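Long-range contact in tyrocidine synthetase 3 (PDB 2JGP), which probably couples a carrier-bound peptide to the next amino acid in tyrocidine assembly, through its peptidyl carrier and condensation domains: residues Met121-Arg133 / Val441-Met453. Numbering follows the deposited sequence.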
ATOM      1  N   MET A 121       6.677  14.717  -3.619  1.00 63.57           N
ATOM      2  CA  MET A 121       6.836  14.001  -2.369  1.00 63.37           C
ATOM      3  C   MET A 121       7.885  14.714  -1.521  1.00 63.07           C
ATOM      4  O   MET A 121       8.990  14.201  -1.343  1.00 62.84           O
ATOM      5  CB  MET A 121       7.307  12.575  -2.649  1.00 63.40           C
ATOM      6  CG  MET A 121       6.335  11.750  -3.456  1.00 63.86           C
ATOM      7  SD  MET A 121       6.978  10.108  -3.816  1.00 65.33           S
ATOM      8  CE  MET A 121       7.018   9.372  -2.186  1.00 66.37           C
ATOM      9  N   PRO A 122       7.557  15.912  -1.017  1.00 63.32           N
ATOM     10  CA  PRO A 122       8.522  16.660  -0.216  1.00 63.46           C
ATOM     11  C   PRO A 122       8.653  16.153   1.220  1.00 63.72           C
ATOM     12  O   PRO A 122       7.674  15.693   1.807  1.00 63.04           O
ATOM     13  CB  PRO A 122       7.945  18.075  -0.216  1.00 63.89           C
ATOM     14  CG  PRO A 122       6.484  17.877  -0.362  1.00 63.80           C
ATOM     15  CD  PRO A 122       6.295  16.652  -1.195  1.00 63.46           C
ATOM     16  N   SER A 123       9.862  16.251   1.769  1.00 64.05           N
ATOM     17  CA  SER A 123      10.111  15.982   3.182  1.00 64.46           C
ATOM     18  C   SER A 123      11.141  16.978   3.714  1.00 64.80           C
ATOM     19  O   SER A 123      11.954  17.523   2.954  1.00 64.01           O
ATOM     20  CB  SER A 123      10.617  14.556   3.388  1.00 64.83           C
ATOM     21  OG  SER A 123      11.898  14.375   2.805  1.00 65.91           O
ATOM     22  N   THR A 124      11.083  17.219   5.018  1.00 65.12           N
ATOM     23  CA  THR A 124      12.052  18.065   5.699  1.00 65.82           C
ATOM     24  C   THR A 124      12.526  17.338   6.946  1.00 66.20           C
ATOM     25  O   THR A 124      11.742  16.657   7.612  1.00 66.14           O
ATOM     26  CB  THR A 124      11.454  19.427   6.093  1.00 65.83           C
ATOM     27  OG1 THR A 124      10.270  19.224   6.875  1.00 66.59           O
ATOM     28  CG2 THR A 124      11.106  20.235   4.855  1.00 66.48           C
ATOM     29  N   MET A 125      13.817  17.466   7.235  1.00 66.73           N
ATOM     30  CA  MET A 125      14.427  16.815   8.385  1.00 67.40           C
ATOM     31  C   MET A 125      15.308  17.822   9.094  1.00 67.34           C
ATOM     32  O   MET A 125      16.132  18.478   8.454  1.00 67.27           O
ATOM     33  CB  MET A 125      15.266  15.627   7.918  1.00 67.78           C
ATOM     34  CG  MET A 125      15.906  14.825   9.036  1.00 69.61           C
ATOM     35  SD  MET A 125      16.409  13.192   8.461  1.00 73.81           S
ATOM     36  CE  MET A 125      17.496  13.636   7.106  1.00 73.16           C
ATOM     37  N   LEU A 126      15.115  17.961  10.404  1.00 67.36           N
ATOM     38  CA  LEU A 126      15.995  18.781  11.234  1.00 67.47           C
ATOM     39  C   LEU A 126      17.216  17.954  11.630  1.00 67.48           C
ATOM     40  O   LEU A 126      17.081  16.893  12.252  1.00 67.43           O
ATOM     41  CB  LEU A 126      15.270  19.270  12.494  1.00 67.44           C
ATOM     42  CG  LEU A 126      16.117  20.089  13.480  1.00 67.63           C
ATOM     43  CD1 LEU A 126      16.625  21.372  12.826  1.00 66.91           C
ATOM     44  CD2 LEU A 126      15.333  20.404  14.747  1.00 67.75           C
ATOM     45  N   ILE A 127      18.399  18.444  11.265  1.00 67.53           N
ATOM     46  CA  ILE A 127      19.657  17.788  11.603  1.00 67.69           C
ATOM     47  C   ILE A 127      20.424  18.663  12.583  1.00 67.87           C
ATOM     48  O   ILE A 127      20.811  19.783  12.248  1.00 67.62           O
ATOM     49  CB  ILE A 127      20.530  17.544  10.357  1.00 67.66           C
ATOM     50  CG1 ILE A 127      19.774  16.689   9.332  1.00 67.51           C
ATOM     51  CG2 ILE A 127      21.843  16.866  10.755  1.00 67.63           C
ATOM     52  CD1 ILE A 127      20.561  16.415   8.064  1.00 67.31           C
ATOM     53  N   GLU A 128      20.632  18.143  13.791  1.00 68.27           N
ATOM     54  CA  GLU A 128      21.360  18.851  14.836  1.00 68.74           C
ATOM     55  C   GLU A 128      22.664  18.122  15.137  1.00 68.78           C
ATOM     56  O   GLU A 128      22.657  17.005  15.658  1.00 68.72           O
ATOM     57  CB  GLU A 128      20.498  18.966  16.094  1.00 69.01           C
ATOM     58  CG  GLU A 128      19.403  20.016  15.974  1.00 69.84           C
ATOM     59  CD  GLU A 128      18.248  19.788  16.933  1.00 71.00           C
ATOM     60  OE1 GLU A 128      17.606  18.716  16.857  1.00 72.24           O
ATOM     61  OE2 GLU A 128      17.969  20.690  17.749  1.00 71.21           O
ATOM     62  N   GLY A 129      23.778  18.764  14.794  1.00 68.79           N
ATOM     63  CA  GLY A 129      25.102  18.164  14.919  1.00 68.88           C
ATOM     64  C   GLY A 129      26.067  18.771  13.919  1.00 68.91           C
ATOM     65  O   GLY A 129      25.759  19.784  13.291  1.00 68.70           O
ATOM     66  N   LYS A 130      27.224  18.137  13.752  1.00 69.05           N
ATOM     67  CA  LYS A 130      28.309  18.712  12.952  1.00 69.18           C
ATOM     68  C   LYS A 130      27.927  18.859  11.477  1.00 69.10           C
ATOM     69  O   LYS A 130      27.878  19.980  10.962  1.00 69.59           O
ATOM     70  CB  LYS A 130      29.594  17.885  13.102  1.00 69.25           C
ATOM     71  CG  LYS A 130      30.099  17.741  14.539  1.00 69.59           C
ATOM     72  CD  LYS A 130      30.362  19.083  15.233  1.00 69.98           C
ATOM     73  CE  LYS A 130      31.522  19.844  14.602  1.00 70.01           C
ATOM     74  NZ  LYS A 130      31.905  21.034  15.410  1.00 69.87           N
ATOM     75  N   LEU A 131      27.660  17.728  10.824  1.00 68.67           N
ATOM     76  CA  LEU A 131      27.190  17.654   9.427  1.00 68.29           C
ATOM     77  C   LEU A 131      28.134  18.295   8.396  1.00 67.93           C
ATOM     78  O   LEU A 131      28.427  19.489   8.466  1.00 68.01           O
ATOM     79  CB  LEU A 131      25.777  18.250   9.289  1.00 68.18           C
ATOM     80  CG  LEU A 131      24.732  17.424   8.521  1.00 68.52           C
ATOM     81  CD1 LEU A 131      23.676  18.336   7.903  1.00 67.51           C
ATOM     82  CD2 LEU A 131      25.351  16.533   7.447  1.00 68.57           C
ATOM     83  N   GLU A 132      28.593  17.493   7.436  1.00 67.44           N
ATOM     84  CA  GLU A 132      29.436  17.978   6.342  1.00 67.20           C
ATOM     85  C   GLU A 132      28.622  18.055   5.061  1.00 66.98           C
ATOM     86  O   GLU A 132      28.112  17.036   4.589  1.00 66.62           O
ATOM     87  CB  GLU A 132      30.623  17.044   6.124  1.00 67.30           C
ATOM     88  CG  GLU A 132      31.556  16.931   7.317  1.00 67.62           C
ATOM     89  CD  GLU A 132      32.755  16.051   7.032  1.00 68.27           C
ATOM     90  OE1 GLU A 132      33.200  15.334   7.955  1.00 68.67           O
ATOM     91  OE2 GLU A 132      33.251  16.067   5.884  1.00 68.80           O
ATOM     92  N   ARG A 133      28.511  19.255   4.493  1.00 66.63           N
ATOM     93  CA  ARG A 133      27.653  19.464   3.328  1.00 66.60           C
ATOM     94  C   ARG A 133      28.097  18.659   2.103  1.00 66.30           C
ATOM     95  O   ARG A 133      27.254  18.172   1.347  1.00 66.25           O
ATOM     96  CB  ARG A 133      27.506  20.957   2.987  1.00 66.72           C
ATOM     97  CG  ARG A 133      28.781  21.685   2.565  1.00 67.61           C
ATOM     98  CD  ARG A 133      28.467  22.773   1.542  1.00 69.05           C
ATOM     99  NE  ARG A 133      29.653  23.523   1.132  1.00 69.84           N
ATOM    100  CZ  ARG A 133      30.197  24.532   1.813  1.00 70.94           C
ATOM    101  NH1 ARG A 133      29.678  24.935   2.973  1.00 71.46           N
ATOM    102  NH2 ARG A 133      31.280  25.140   1.333  1.00 71.06           N
ATOM    103  N   VAL A 441      13.671   9.588  15.817  1.00 86.88           N
ATOM    104  CA  VAL A 441      15.102   9.885  15.647  1.00 86.80           C
ATOM    105  C   VAL A 441      15.940   8.613  15.453  1.00 86.69           C
ATOM    106  O   VAL A 441      16.020   7.772  16.353  1.00 86.81           O
ATOM    107  CB  VAL A 441      15.660  10.698  16.845  1.00 86.82           C
ATOM    108  CG1 VAL A 441      15.278  10.046  18.170  1.00 86.89           C
ATOM    109  CG2 VAL A 441      17.175  10.859  16.733  1.00 86.88           C
ATOM    110  N   MET A 442      16.562   8.484  14.279  1.00 86.42           N
ATOM    111  CA  MET A 442      17.377   7.303  13.946  1.00 86.15           C
ATOM    112  C   MET A 442      18.882   7.542  14.106  1.00 85.75           C
ATOM    113  O   MET A 442      19.659   6.587  14.156  1.00 85.80           O
ATOM    114  CB  MET A 442      17.050   6.796  12.535  1.00 86.22           C
ATOM    115  CG  MET A 442      17.479   7.703  11.390  1.00 86.45           C
ATOM    116  SD  MET A 442      16.805   7.137   9.814  1.00 86.77           S
ATOM    117  CE  MET A 442      15.061   7.483  10.042  1.00 86.82           C
ATOM    118  N   THR A 443      19.282   8.813  14.166  1.00 85.22           N
ATOM    119  CA  THR A 443      20.632   9.232  14.583  1.00 84.74           C
ATOM    120  C   THR A 443      21.775   8.934  13.603  1.00 84.20           C
ATOM    121  O   THR A 443      21.714   8.005  12.794  1.00 84.12           O
ATOM    122  CB  THR A 443      21.025   8.661  15.983  1.00 84.78           C
ATOM    123  OG1 THR A 443      21.312   7.260  15.886  1.00 84.77           O
ATOM    124  CG2 THR A 443      19.913   8.896  17.002  1.00 84.87           C
ATOM    125  N   LEU A 444      22.818   9.755  13.712  1.00 83.50           N
ATOM    126  CA  LEU A 444      24.068   9.609  12.969  1.00 82.92           C
ATOM    127  C   LEU A 444      25.226   9.630  13.972  1.00 82.36           C
ATOM    128  O   LEU A 444      25.012   9.940  15.147  1.00 82.33           O
ATOM    129  CB  LEU A 444      24.212  10.751  11.958  1.00 82.93           C
ATOM    130  CG  LEU A 444      23.854  10.426  10.507  1.00 82.93           C
ATOM    131  CD1 LEU A 444      22.407   9.989  10.397  1.00 83.11           C
ATOM    132  CD2 LEU A 444      24.124  11.629   9.615  1.00 82.94           C
ATOM    133  N   PRO A 445      26.451   9.289  13.525  1.00 81.63           N
ATOM    134  CA  PRO A 445      27.604   9.329  14.435  1.00 81.16           C
ATOM    135  C   PRO A 445      27.774  10.652  15.192  1.00 80.59           C
ATOM    136  O   PRO A 445      27.993  10.639  16.405  1.00 80.58           O
ATOM    137  CB  PRO A 445      28.805   9.086  13.502  1.00 81.19           C
ATOM    138  CG  PRO A 445      28.277   9.216  12.109  1.00 81.39           C
ATOM    139  CD  PRO A 445      26.846   8.821  12.185  1.00 81.61           C
ATOM    140  N   GLU A 446      27.665  11.774  14.482  1.00 79.86           N
ATOM    141  CA  GLU A 446      27.892  13.098  15.066  1.00 79.28           C
ATOM    142  C   GLU A 446      26.642  13.987  15.052  1.00 78.68           C
ATOM    143  O   GLU A 446      26.723  15.168  15.397  1.00 78.51           O
ATOM    144  CB  GLU A 446      29.027  13.805  14.313  1.00 79.31           C
ATOM    145  CG  GLU A 446      30.376  13.079  14.355  1.00 79.45           C
ATOM    146  CD  GLU A 446      31.184  13.365  15.615  1.00 79.53           C
ATOM    147  OE1 GLU A 446      30.630  13.920  16.587  1.00 79.66           O
ATOM    148  OE2 GLU A 446      32.387  13.029  15.629  1.00 79.73           O
ATOM    149  N   CYS A 447      25.495  13.428  14.666  1.00 77.97           N
ATOM    150  CA  CYS A 447      24.263  14.210  14.506  1.00 77.44           C
ATOM    151  C   CYS A 447      23.022  13.490  15.029  1.00 76.95           C
ATOM    152  O   CYS A 447      23.049  12.287  15.290  1.00 76.89           O
ATOM    153  CB  CYS A 447      24.053  14.561  13.030  1.00 77.41           C
ATOM    154  SG  CYS A 447      25.273  15.695  12.345  1.00 77.40           S
ATOM    155  N   THR A 448      21.939  14.252  15.174  1.00 76.35           N
ATOM    156  CA  THR A 448      20.635  13.721  15.563  1.00 75.95           C
ATOM    157  C   THR A 448      19.572  14.180  14.563  1.00 75.48           C
ATOM    158  O   THR A 448      19.465  15.370  14.263  1.00 75.41           O
ATOM    159  CB  THR A 448      20.234  14.188  16.973  1.00 75.95           C
ATOM    160  OG1 THR A 448      20.202  15.620  17.017  1.00 75.98           O
ATOM    161  CG2 THR A 448      21.223  13.675  18.009  1.00 76.12           C
ATOM    162  N   LEU A 449      18.789  13.230  14.060  1.00 75.00           N
ATOM    163  CA  LEU A 449      17.805  13.495  13.013  1.00 74.58           C
ATOM    164  C   LEU A 449      16.392  13.538  13.588  1.00 74.33           C
ATOM    165  O   LEU A 449      16.025  12.691  14.400  1.00 74.28           O
ATOM    166  CB  LEU A 449      17.886  12.408  11.939  1.00 74.57           C
ATOM    167  CG  LEU A 449      19.286  12.046  11.435  1.00 74.38           C
ATOM    168  CD1 LEU A 449      19.202  10.963  10.373  1.00 74.23           C
ATOM    169  CD2 LEU A 449      20.010  13.272  10.898  1.00 74.03           C
ATOM    170  N   ALA A 450      15.601  14.518  13.161  1.00 73.94           N
ATOM    171  CA  ALA A 450      14.226  14.660  13.638  1.00 73.68           C
ATOM    172  C   ALA A 450      13.378  15.450  12.642  1.00 73.49           C
ATOM    173  O   ALA A 450      13.918  16.076  11.734  1.00 73.35           O
ATOM    174  CB  ALA A 450      14.213  15.341  14.999  1.00 73.71           C
ATOM    175  N   PRO A 451      12.042  15.415  12.803  1.00 73.41           N
ATOM    176  CA  PRO A 451      11.159  16.207  11.942  1.00 73.27           C
ATOM    177  C   PRO A 451      11.348  17.714  12.116  1.00 73.16           C
ATOM    178  O   PRO A 451      11.733  18.165  13.196  1.00 73.15           O
ATOM    179  CB  PRO A 451       9.754  15.797  12.404  1.00 73.32           C
ATOM    180  CG  PRO A 451       9.937  14.513  13.128  1.00 73.36           C
ATOM    181  CD  PRO A 451      11.273  14.616  13.772  1.00 73.43           C
ATOM    182  N   PHE A 452      11.078  18.475  11.057  1.00 72.98           N
ATOM    183  CA  PHE A 452      11.164  19.933  11.104  1.00 72.94           C
ATOM    184  C   PHE A 452       9.778  20.568  11.020  1.00 73.07           C
ATOM    185  O   PHE A 452       9.395  21.346  11.897  1.00 73.11           O
ATOM    186  CB  PHE A 452      12.057  20.458   9.977  1.00 72.85           C
ATOM    187  CG  PHE A 452      12.149  21.960   9.928  1.00 72.52           C
ATOM    188  CD1 PHE A 452      12.653  22.672  11.008  1.00 72.25           C
ATOM    189  CD2 PHE A 452      11.729  22.662   8.804  1.00 72.21           C
ATOM    190  CE1 PHE A 452      12.736  24.058  10.971  1.00 72.05           C
ATOM    191  CE2 PHE A 452      11.813  24.048   8.758  1.00 72.21           C
ATOM    192  CZ  PHE A 452      12.317  24.747   9.844  1.00 72.03           C
ATOM    193  N   MET A 453       9.040  20.243   9.961  1.00 73.17           N
ATOM    194  CA  MET A 453       7.693  20.780   9.757  1.00 73.29           C
ATOM    195  C   MET A 453       6.661  19.819  10.336  1.00 73.37           C
ATOM    196  O   MET A 453       6.360  18.785   9.740  1.00 73.41           O
ATOM    197  CB  MET A 453       7.412  20.997   8.266  1.00 73.34           C
ATOM    198  CG  MET A 453       8.353  21.966   7.565  1.00 73.36           C
ATOM    199  SD  MET A 453       8.325  23.651   8.216  1.00 73.63           S
ATOM    200  CE  MET A 453       6.609  24.097   7.961  1.00 73.75           C
TER
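L126 and A450 exchange two backbone hydrogen bonds, L126 N to A450 O (2.6 Å) and A450 N to L126 O, and E128 and T448 do the same at the next hydrogen-bonded pair, joining 123-129 and 447-451 as antiparallel strands. The bond from E128 N to T448 O is nearly straight (176°). E128 O is gripped twice: T448 N reaches it from 34° out of the carbonyl plane, while T448 OG1 lies in that plane on a lone pair, 3.1 Å away. With chi1 at 58°, T448 tucks OG1 between its own N and carbonyl carbon, within reach of E128 O. Weak bonds lie farther out, K130 N to E446 O and M453 N to T124 OG1.

Apolar contacts line the face of I127 and L449, whose side chains run side by side, I127 CG1 3.8 Å from L449 CD2. I127 CG2 rests on C447 CB, and M125, its chain extended through chi1 and chi2, brings SD to 3.9 Å from L449 CB. At G129 the strands close to 4.1 Å between its CA and that of C447, whose SG sits beside the turn into L131.

Strand 447-451 is an outer strand of a five-stranded condensation-domain sheet; across 123-129 lies 213-220, bonded to M125 and I127. Helix 180-189 packs on T124 and F452, helix 227-241 on L131 and L444.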